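Uncharacterized protein (Chaetomium thermophilum, PDB 3LPZ) probably acts as Get4 in the Get pathway of tail-anchored protein biogenesis, an alpha-solenoid that binds Get5 and makes several other interactions. Local coordinates at residues A193-L198 and G279-A284; S249-S254 and M291-Q296; D261-L266 and E286-M291. All coordinates share one frame; numbering follows the deposited sequence. Where two conformers were deposited one is given.

Interaction 1 (A193-L198 and G279-A284); sequences AVLPYL and GIWDTA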
loop_
_atom_site.group_PDB
_atom_site.type_symbol
_atom_site.label_atom_id
_atom_site.label_comp_id
_atom_site.label_asym_id
_atom_site.label_seq_id
_atom_site.Cartn_x
_atom_site.Cartn_y
_atom_site.Cartn_z
ATOM N N ALA A 193 10.881 -0.415 1.234
ATOM C CA ALA A 193 10.138 -1.697 1.159
ATOM C C ALA A 193 10.077 -2.408 2.483
ATOM O O ALA A 193 9.197 -3.252 2.658
ATOM C CB ALA A 193 10.782 -2.652 0.154
ATOM N N VAL A 194 11.015 -2.120 3.382
ATOM C CA VAL A 194 11.146 -2.870 4.646
ATOM C C VAL A 194 10.534 -2.145 5.835
ATOM O O VAL A 194 9.718 -2.731 6.542
ATOM C CB VAL A 194 12.628 -3.189 4.965
ATOM C CG1 VAL A 194 12.769 -3.738 6.382
ATOM C CG2 VAL A 194 13.165 -4.190 3.943
ATOM N N LEU A 195 10.919 -0.880 6.038
ATOM C CA LEU A 195 10.451 -0.105 7.196
ATOM C C LEU A 195 8.929 0.034 7.273
ATOM O O LEU A 195 8.375 -0.123 8.342
ATOM C CB LEU A 195 11.149 1.267 7.301
ATOM C CG LEU A 195 12.693 1.176 7.369
ATOM C CD1 LEU A 195 13.289 2.538 7.578
ATOM C CD2 LEU A 195 13.221 0.180 8.500
ATOM N N PRO A 196 8.257 0.348 6.142
ATOM C CA PRO A 196 6.793 0.474 6.246
ATOM C C PRO A 196 6.084 -0.800 6.730
ATOM O O PRO A 196 5.069 -0.694 7.448
ATOM C CB PRO A 196 6.370 0.863 4.803
ATOM C CG PRO A 196 7.546 1.652 4.290
ATOM C CD PRO A 196 8.748 0.843 4.835
ATOM N N TYR A 197 6.583 -1.982 6.342
ATOM C CA TYR A 197 6.012 -3.225 6.872
ATOM C C TYR A 197 6.225 -3.382 8.367
ATOM O O TYR A 197 5.299 -3.828 9.057
ATOM C CB TYR A 197 6.519 -4.473 6.133
ATOM C CG TYR A 197 5.863 -4.635 4.779
ATOM C CD1 TYR A 197 4.468 -4.746 4.664
ATOM C CD2 TYR A 197 6.636 -4.708 3.619
ATOM C CE1 TYR A 197 3.854 -4.925 3.395
ATOM C CE2 TYR A 197 6.038 -4.904 2.352
ATOM C CZ TYR A 197 4.647 -4.987 2.260
ATOM O OH TYR A 197 4.069 -5.138 1.025
ATOM N N LEU A 198 7.417 -3.015 8.863
ATOM C CA LEU A 198 7.656 -2.997 10.308
ATOM C C LEU A 198 6.680 -2.036 11.006
ATOM O O LEU A 198 6.127 -2.370 12.046
ATOM C CB LEU A 198 9.107 -2.610 10.644
ATOM C CG LEU A 198 10.184 -3.635 10.294
ATOM C CD1 LEU A 198 11.581 -3.098 10.701
ATOM C CD2 LEU A 198 9.877 -5.011 10.917
ATOM N N GLY A 279 17.504 13.093 8.429
ATOM C CA GLY A 279 16.224 12.890 9.100
ATOM C C GLY A 279 15.184 12.001 8.455
ATOM O O GLY A 279 14.127 11.763 9.065
ATOM N N ILE A 280 15.440 11.492 7.247
ATOM C CA ILE A 280 14.355 10.814 6.523
ATOM C C ILE A 280 13.889 9.501 7.165
ATOM O O ILE A 280 12.805 9.017 6.836
ATOM C CB ILE A 280 14.630 10.564 5.001
ATOM C CG1 ILE A 280 15.851 9.637 4.807
ATOM C CG2 ILE A 280 14.691 11.924 4.208
ATOM C CD1 ILE A 280 16.063 9.154 3.337
ATOM N N TRP A 281 14.706 8.911 8.034
ATOM C CA TRP A 281 14.268 7.689 8.752
ATOM C C TRP A 281 13.878 7.929 10.213
ATOM O O TRP A 281 13.550 6.969 10.915
ATOM C CB TRP A 281 15.329 6.581 8.738
ATOM C CG TRP A 281 15.694 6.014 7.392
ATOM C CD1 TRP A 281 15.151 6.334 6.168
ATOM C CD2 TRP A 281 16.690 5.012 7.138
ATOM N NE1 TRP A 281 15.764 5.597 5.167
ATOM C CE2 TRP A 281 16.708 4.779 5.736
ATOM C CE3 TRP A 281 17.579 4.300 7.956
ATOM C CZ2 TRP A 281 17.579 3.862 5.144
ATOM C CZ3 TRP A 281 18.444 3.375 7.359
ATOM C CH2 TRP A 281 18.439 3.167 5.975
ATOM N N ASP A 282 13.937 9.180 10.678
ATOM C CA ASP A 282 13.881 9.486 12.117
ATOM C C ASP A 282 12.557 9.063 12.743
ATOM O O ASP A 282 12.538 8.390 13.771
ATOM C CB ASP A 282 14.072 10.985 12.377
ATOM C CG ASP A 282 15.514 11.435 12.290
ATOM O OD1 ASP A 282 16.441 10.587 12.261
ATOM O OD2 ASP A 282 15.707 12.675 12.264
ATOM N N THR A 283 11.445 9.460 12.128
ATOM C CA THR A 283 10.129 9.121 12.677
ATOM C C THR A 283 9.862 7.611 12.621
ATOM O O THR A 283 9.324 7.025 13.584
ATOM C CB THR A 283 9.014 9.904 11.963
ATOM O OG1 THR A 283 9.245 11.298 12.165
ATOM C CG2 THR A 283 7.639 9.557 12.533
ATOM N N ALA A 284 10.244 6.989 11.502
ATOM C CA ALA A 284 10.156 5.535 11.352
ATOM C C ALA A 284 10.947 4.806 12.442
ATOM O O ALA A 284 10.455 3.839 13.021
ATOM C CB ALA A 284 10.637 5.088 9.970
#
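Leu195 carries the contact between 193-198 and 279-284, its CD1 touching both Trp281 and Ala284. In a CH-pi contact, CD1 sits over one face of the indole, 4.2 Å from the centroid of the five-membered ring and only 11° off the ring normal. The methyl therefore lies over the pyrrole ring, off the middle of the indole. The leucine side chain is extended at its second torsion (chi2 -176°, CD1 trans to CA), which carries CD1 outward to the indole; CD2 branches off to Leu251 of helix 243-256.

Within the alpha-solenoid, helix 186-199 meets the turn into helix 282-293 and that helix's first turn. Helix 186-199 is kinked at Pro196 and Tyr197: the proline has no N-H to give, Tyr197 N also makes no bond to the preceding turn, and Leu195 lies directly before that break. Trp281 lies in the short turn closed by Asp282 N bonding to Gly279 O (3.1 Å); the positive phi of Gly279 suits a residue without a side chain.

A looser apolar contact comes from the first turn of helix 282-293: Ala284 CB stands 4.4 Å from Leu195 CD1. The two backbones are nearest at Leu195 and Ala284, whose CA atoms are 7.0 Å apart. Trp281 also packs on Phe247 and Ile248 of helix 243-256 and on Ala191 of helix 186-199, while Ala284 touches Leu199.

Interaction 2 (S249-S254 and M291-Q296); sequences SMLLLS and MYFGIQ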
loop_
_atom_site.group_PDB
_atom_site.type_symbol
_atom_site.label_atom_id
_atom_site.label_comp_id
_atom_site.label_asym_id
_atom_site.label_seq_id
_atom_site.Cartn_x
_atom_site.Cartn_y
_atom_site.Cartn_z
ATOM N N SER A 249 19.637 -4.968 7.771
ATOM C CA SER A 249 19.703 -6.421 8.038
ATOM C C SER A 249 19.752 -6.724 9.527
ATOM O O SER A 249 19.050 -7.601 9.976
ATOM C CB SER A 249 20.928 -7.084 7.398
ATOM O OG SER A 249 20.977 -6.841 6.016
ATOM N N MET A 250 20.608 -6.023 10.266
ATOM C CA MET A 250 20.723 -6.252 11.715
ATOM C C MET A 250 19.510 -5.742 12.509
ATOM O O MET A 250 19.144 -6.303 13.534
ATOM C CB MET A 250 22.007 -5.619 12.278
ATOM C CG MET A 250 23.266 -6.035 11.594
ATOM S SD MET A 250 23.595 -7.780 11.814
ATOM C CE MET A 250 23.955 -7.850 13.557
ATOM N N LEU A 251 18.901 -4.663 12.048
ATOM C CA LEU A 251 17.668 -4.191 12.645
ATOM C C LEU A 251 16.599 -5.283 12.528
ATOM O O LEU A 251 15.921 -5.607 13.515
ATOM C CB LEU A 251 17.191 -2.891 11.981
ATOM C CG LEU A 251 15.837 -2.325 12.434
ATOM C CD1 LEU A 251 15.869 -2.011 13.918
ATOM C CD2 LEU A 251 15.430 -1.069 11.614
ATOM N N LEU A 252 16.456 -5.868 11.341
ATOM C CA LEU A 252 15.542 -7.008 11.189
ATOM C C LEU A 252 15.855 -8.189 12.107
ATOM O O LEU A 252 14.923 -8.815 12.672
ATOM C CB LEU A 252 15.483 -7.486 9.729
ATOM C CG LEU A 252 14.675 -6.615 8.763
ATOM C CD1 LEU A 252 14.851 -7.140 7.329
ATOM C CD2 LEU A 252 13.177 -6.552 9.132
ATOM N N LEU A 253 17.137 -8.524 12.245
ATOM C CA LEU A 253 17.508 -9.550 13.233
ATOM C C LEU A 253 17.092 -9.147 14.631
ATOM O O LEU A 253 16.462 -9.922 15.316
ATOM C CB LEU A 253 19.006 -9.827 13.244
ATOM C CG LEU A 253 19.559 -10.984 12.428
ATOM C CD1 LEU A 253 21.017 -11.242 12.881
ATOM C CD2 LEU A 253 18.689 -12.253 12.572
ATOM N N SER A 254 17.418 -7.923 15.035
ATOM C CA SER A 254 17.174 -7.449 16.402
ATOM C C SER A 254 15.700 -7.435 16.773
ATOM O O SER A 254 15.345 -7.647 17.918
ATOM C CB SER A 254 17.756 -6.046 16.604
ATOM O OG SER A 254 19.153 -6.051 16.415
ATOM N N MET A 291 7.726 0.297 19.140
ATOM C CA MET A 291 6.957 -0.918 18.839
ATOM C C MET A 291 7.661 -2.218 19.226
ATOM O O MET A 291 7.042 -3.134 19.765
ATOM C CB MET A 291 6.604 -0.972 17.356
ATOM C CG MET A 291 5.670 0.111 16.904
ATOM S SD MET A 291 5.453 0.102 15.126
ATOM C CE MET A 291 4.258 -1.230 14.937
ATOM N N TYR A 292 8.963 -2.298 18.954
ATOM C CA TYR A 292 9.692 -3.568 19.075
ATOM C C TYR A 292 10.640 -3.654 20.257
ATOM O O TYR A 292 11.076 -4.751 20.648
ATOM C CB TYR A 292 10.455 -3.863 17.765
ATOM C CG TYR A 292 9.508 -4.027 16.593
ATOM C CD1 TYR A 292 8.848 -5.234 16.374
ATOM C CD2 TYR A 292 9.225 -2.946 15.740
ATOM C CE1 TYR A 292 7.938 -5.389 15.305
ATOM C CE2 TYR A 292 8.313 -3.085 14.664
ATOM C CZ TYR A 292 7.666 -4.307 14.463
ATOM O OH TYR A 292 6.772 -4.449 13.410
ATOM N N PHE A 293 10.996 -2.505 20.804
ATOM C CA PHE A 293 12.040 -2.474 21.814
ATOM C C PHE A 293 11.594 -1.797 23.097
ATOM O O PHE A 293 12.374 -1.704 24.053
ATOM C CB PHE A 293 13.310 -1.829 21.254
ATOM C CG PHE A 293 13.848 -2.539 20.044
ATOM C CD1 PHE A 293 14.545 -3.740 20.178
ATOM C CD2 PHE A 293 13.630 -2.020 18.767
ATOM C CE1 PHE A 293 15.031 -4.404 19.050
ATOM C CE2 PHE A 293 14.105 -2.679 17.628
ATOM C CZ PHE A 293 14.798 -3.865 17.760
ATOM N N GLY A 294 10.344 -1.340 23.122
ATOM C CA GLY A 294 9.789 -0.681 24.305
ATOM C C GLY A 294 10.460 0.649 24.647
ATOM O O GLY A 294 10.340 1.125 25.768
ATOM N N ILE A 295 11.175 1.250 23.695
ATOM C CA ILE A 295 11.803 2.569 23.904
ATOM C C ILE A 295 10.804 3.683 23.574
ATOM O O ILE A 295 10.425 3.867 22.409
ATOM C CB ILE A 295 13.092 2.720 23.077
ATOM C CG1 ILE A 295 14.085 1.618 23.436
ATOM C CG2 ILE A 295 13.717 4.095 23.274
ATOM C CD1 ILE A 295 15.187 1.383 22.384
ATOM N N GLN A 296 10.380 4.419 24.603
ATOM C CA GLN A 296 9.356 5.465 24.450
ATOM C C GLN A 296 9.856 6.576 23.534
ATOM O O GLN A 296 11.035 6.948 23.592
ATOM C CB GLN A 296 8.939 6.052 25.814
ATOM C CG GLN A 296 8.511 5.011 26.881
ATOM C CD GLN A 296 7.096 4.417 26.687
ATOM O OE1 GLN A 296 6.388 4.159 27.669
ATOM N NE2 GLN A 296 6.698 4.174 25.436
#
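Phe293 has CG trans to its own carbonyl carbon (chi1 -58°), which sends the ring across to helix 243-256, and Leu251 answers with CG trans to its backbone N (chi1 175°), bringing CD1 to the ring. Leu251 CD1 lies 4.2 Å from Phe293 CE2, an apolar contact. One turn on, Ser254 meets the far end of the ring, with its CB 3.9 Å from Phe293 CZ and its carbonyl O coming in obliquely, 3.4 Å from Phe293 CE1. The outer ring atoms thus rest against residues i and i+3 of a single helix. Within that helix Met250 O takes the backbone N of Ser254 at 2.8 Å. Ser254 OG may add a second bond from the opposite face of the carbonyl plane, but the serine was modelled in two conformers, so this one is doubtful. Helix 282-293 ends at Phe293, and Gly294 turns the chain away with positive phi. In the solenoid, helices 243-256, 260-269 and 282-293 meet here: the Phe293 ring also meets that of Phe263, with planes at about 35°, Ser254 packs on Leu262 and Leu266 of helix 260-269, and Tyr292 OH links helix 282-293 to helix 186-199 by a hydrogen bond to Leu198 O.

Interaction 3 (D261-L266 and E286-M291); sequences DLFRQL and ELIAEM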
loop_
_atom_site.group_PDB
_atom_site.type_symbol
_atom_site.label_atom_id
_atom_site.label_comp_id
_atom_site.label_asym_id
_atom_site.label_seq_id
_atom_site.Cartn_x
_atom_site.Cartn_y
_atom_site.Cartn_z
ATOM N N ASP A 261 19.016 -2.838 24.231
ATOM C CA ASP A 261 20.481 -2.802 24.112
ATOM C C ASP A 261 20.945 -2.955 22.666
ATOM O O ASP A 261 21.867 -2.270 22.224
ATOM C CB ASP A 261 21.111 -3.933 24.936
ATOM C CG ASP A 261 20.874 -3.792 26.427
ATOM O OD1 ASP A 261 20.659 -2.651 26.915
ATOM O OD2 ASP A 261 20.925 -4.842 27.115
ATOM N N LEU A 262 20.316 -3.891 21.959
ATOM C CA LEU A 262 20.583 -4.165 20.553
ATOM C C LEU A 262 20.326 -2.937 19.686
ATOM O O LEU A 262 21.172 -2.555 18.874
ATOM C CB LEU A 262 19.669 -5.285 20.065
ATOM C CG LEU A 262 20.092 -6.740 20.187
ATOM C CD1 LEU A 262 18.838 -7.655 20.181
ATOM C CD2 LEU A 262 21.051 -7.082 19.058
ATOM N N PHE A 263 19.145 -2.337 19.872
ATOM C CA PHE A 263 18.715 -1.188 19.082
ATOM C C PHE A 263 19.630 -0.004 19.327
ATOM O O PHE A 263 20.017 0.700 18.391
ATOM C CB PHE A 263 17.261 -0.795 19.387
ATOM C CG PHE A 263 16.745 0.313 18.511
ATOM C CD1 PHE A 263 16.288 0.044 17.223
ATOM C CD2 PHE A 263 16.769 1.634 18.950
ATOM C CE1 PHE A 263 15.833 1.081 16.399
ATOM C CE2 PHE A 263 16.336 2.672 18.136
ATOM C CZ PHE A 263 15.855 2.394 16.856
ATOM N N ARG A 264 19.971 0.208 20.599
ATOM C CA ARG A 264 20.816 1.331 20.978
ATOM C C ARG A 264 22.210 1.137 20.381
ATOM O O ARG A 264 22.764 2.060 19.807
ATOM C CB ARG A 264 20.865 1.502 22.506
ATOM C CG ARG A 264 19.594 2.100 23.084
ATOM C CD ARG A 264 19.762 2.525 24.555
ATOM N NE ARG A 264 18.455 2.738 25.170
ATOM C CZ ARG A 264 17.806 1.820 25.888
ATOM N NH1 ARG A 264 18.359 0.631 26.120
ATOM N NH2 ARG A 264 16.609 2.101 26.390
ATOM N N GLN A 265 22.749 -0.074 20.473
ATOM C CA GLN A 265 24.080 -0.336 19.899
ATOM C C GLN A 265 24.136 -0.150 18.382
ATOM O O GLN A 265 25.129 0.343 17.870
ATOM C CB GLN A 265 24.603 -1.713 20.286
ATOM C CG GLN A 265 26.044 -1.948 19.876
ATOM C CD GLN A 265 26.475 -3.374 20.103
ATOM O OE1 GLN A 265 25.698 -4.204 20.570
ATOM N NE2 GLN A 265 27.718 -3.672 19.768
ATOM N N LEU A 266 23.070 -0.540 17.681
ATOM C CA LEU A 266 22.973 -0.361 16.228
ATOM C C LEU A 266 22.972 1.115 15.836
ATOM O O LEU A 266 23.695 1.535 14.933
ATOM C CB LEU A 266 21.684 -1.017 15.724
ATOM C CG LEU A 266 21.698 -2.016 14.571
ATOM C CD1 LEU A 266 22.953 -2.862 14.479
ATOM C CD2 LEU A 266 20.446 -2.885 14.687
ATOM N N GLU A 286 12.006 5.919 15.382
ATOM C CA GLU A 286 11.364 6.192 16.686
ATOM C C GLU A 286 10.175 5.280 16.932
ATOM O O GLU A 286 10.028 4.723 18.016
ATOM C CB GLU A 286 10.871 7.626 16.735
ATOM C CG GLU A 286 11.945 8.615 17.092
ATOM C CD GLU A 286 11.415 10.026 17.108
ATOM O OE1 GLU A 286 10.259 10.241 17.554
ATOM O OE2 GLU A 286 12.155 10.915 16.660
ATOM N N LEU A 287 9.324 5.138 15.921
ATOM C CA LEU A 287 8.140 4.270 16.046
ATOM C C LEU A 287 8.532 2.804 16.186
ATOM O O LEU A 287 7.949 2.072 16.993
ATOM C CB LEU A 287 7.164 4.467 14.882
ATOM C CG LEU A 287 6.202 5.643 15.046
ATOM C CD1 LEU A 287 5.438 5.875 13.763
ATOM C CD2 LEU A 287 5.213 5.424 16.203
ATOM N N ILE A 288 9.537 2.396 15.417
ATOM C CA ILE A 288 10.095 1.052 15.512
ATOM C C ILE A 288 10.723 0.761 16.889
ATOM O O ILE A 288 10.480 -0.295 17.457
ATOM C CB ILE A 288 11.107 0.803 14.342
ATOM C CG1 ILE A 288 10.330 0.615 13.017
ATOM C CG2 ILE A 288 12.039 -0.406 14.648
ATOM C CD1 ILE A 288 11.187 0.690 11.756
ATOM N N ALA A 289 11.529 1.693 17.414
ATOM C CA ALA A 289 12.070 1.575 18.785
ATOM C C ALA A 289 10.970 1.433 19.845
ATOM O O ALA A 289 11.119 0.663 20.800
ATOM C CB ALA A 289 12.983 2.781 19.153
ATOM N N GLU A 290 9.890 2.189 19.693
ATOM C CA GLU A 290 8.731 2.012 20.568
ATOM C C GLU A 290 8.030 0.663 20.385
ATOM O O GLU A 290 7.804 -0.047 21.368
ATOM C CB GLU A 290 7.760 3.174 20.411
ATOM C CG GLU A 290 6.627 3.220 21.450
ATOM C CD GLU A 290 5.713 4.418 21.219
ATOM O OE1 GLU A 290 4.775 4.330 20.396
ATOM O OE2 GLU A 290 5.945 5.467 21.845
ATOM N N MET A 291 7.726 0.297 19.140
ATOM C CA MET A 291 6.957 -0.918 18.839
ATOM C C MET A 291 7.661 -2.218 19.226
ATOM O O MET A 291 7.042 -3.134 19.765
ATOM C CB MET A 291 6.604 -0.972 17.356
ATOM C CG MET A 291 5.670 0.111 16.904
ATOM S SD MET A 291 5.453 0.102 15.126
ATOM C CE MET A 291 4.258 -1.230 14.937
#
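Phe263 lays the face of its ring over Ala289, and this CH-pi contact dominates the meeting of 261-266 with 286-291. Ala289 CB stands 3.9 Å from the ring centroid and 28° off the normal, so the methyl is over the face but shifted to one side. The shift is toward the outer part of the ring: Ala289 CB is 3.5 Å from Phe263 CE2 and 3.7 Å from CZ. Ala289 CA, in contrast, sits above the ring centre, 4.3 Å from the plane. The benzyl group gets there because CG is trans to the Phe263 backbone N (chi1 -175°), which carries the ring out to the neighbouring helix.

A second, purely apolar contact is longer. Ile288 CG2 is 4.4 Å from Phe263 CE1, while the other branch of this isoleucine leads away, its CD1 reaching toward helix 186-199. Neighbouring residues of one helix thus divide their duties, Ala289 serving the ring face and Ile288 bridging to a third helix.

The backbones draw close here, with the CA atoms of Phe263 and Ala289 7.2 Å apart. Alanine's short side chain fits that approach, since the ring can press almost onto the helix itself. Both segments are regular alpha-helix, and the contact is helix on helix within the alpha-solenoid, joining helices 260-269 and 282-293.

Among its neighbours, the Phe263 side chain also touches Ile295 and Leu251, the latter from helix 243-256. Leu266 also packs on Met250 of that helix, while Ile288 packs on Leu195, Leu198 and Leu199 of helix 186-199.

From the N terminus, helix 186-199 comes first, and interaction 1 closes the widest loop, with 80 residues between 198 and 279. Helix 243-256 lies within that loop, yet interaction 2 takes it on to 291-296, so the two contacts cross. Interaction 3 starts at 261-266 and closes at 286-291, spanning 19 residues; it falls inside interaction 2 and crosses interaction 1. All three converge on helix 282-293 and so join the helices of this C-terminal part of the solenoid: its beginning meets helix 186-199, its middle helix 260-269 and its end helix 243-256. Interactions 2 and 3 share Met291, and Ile295 N bonds back to Ala289 O, holding the chain after helix 282-293 against that helix.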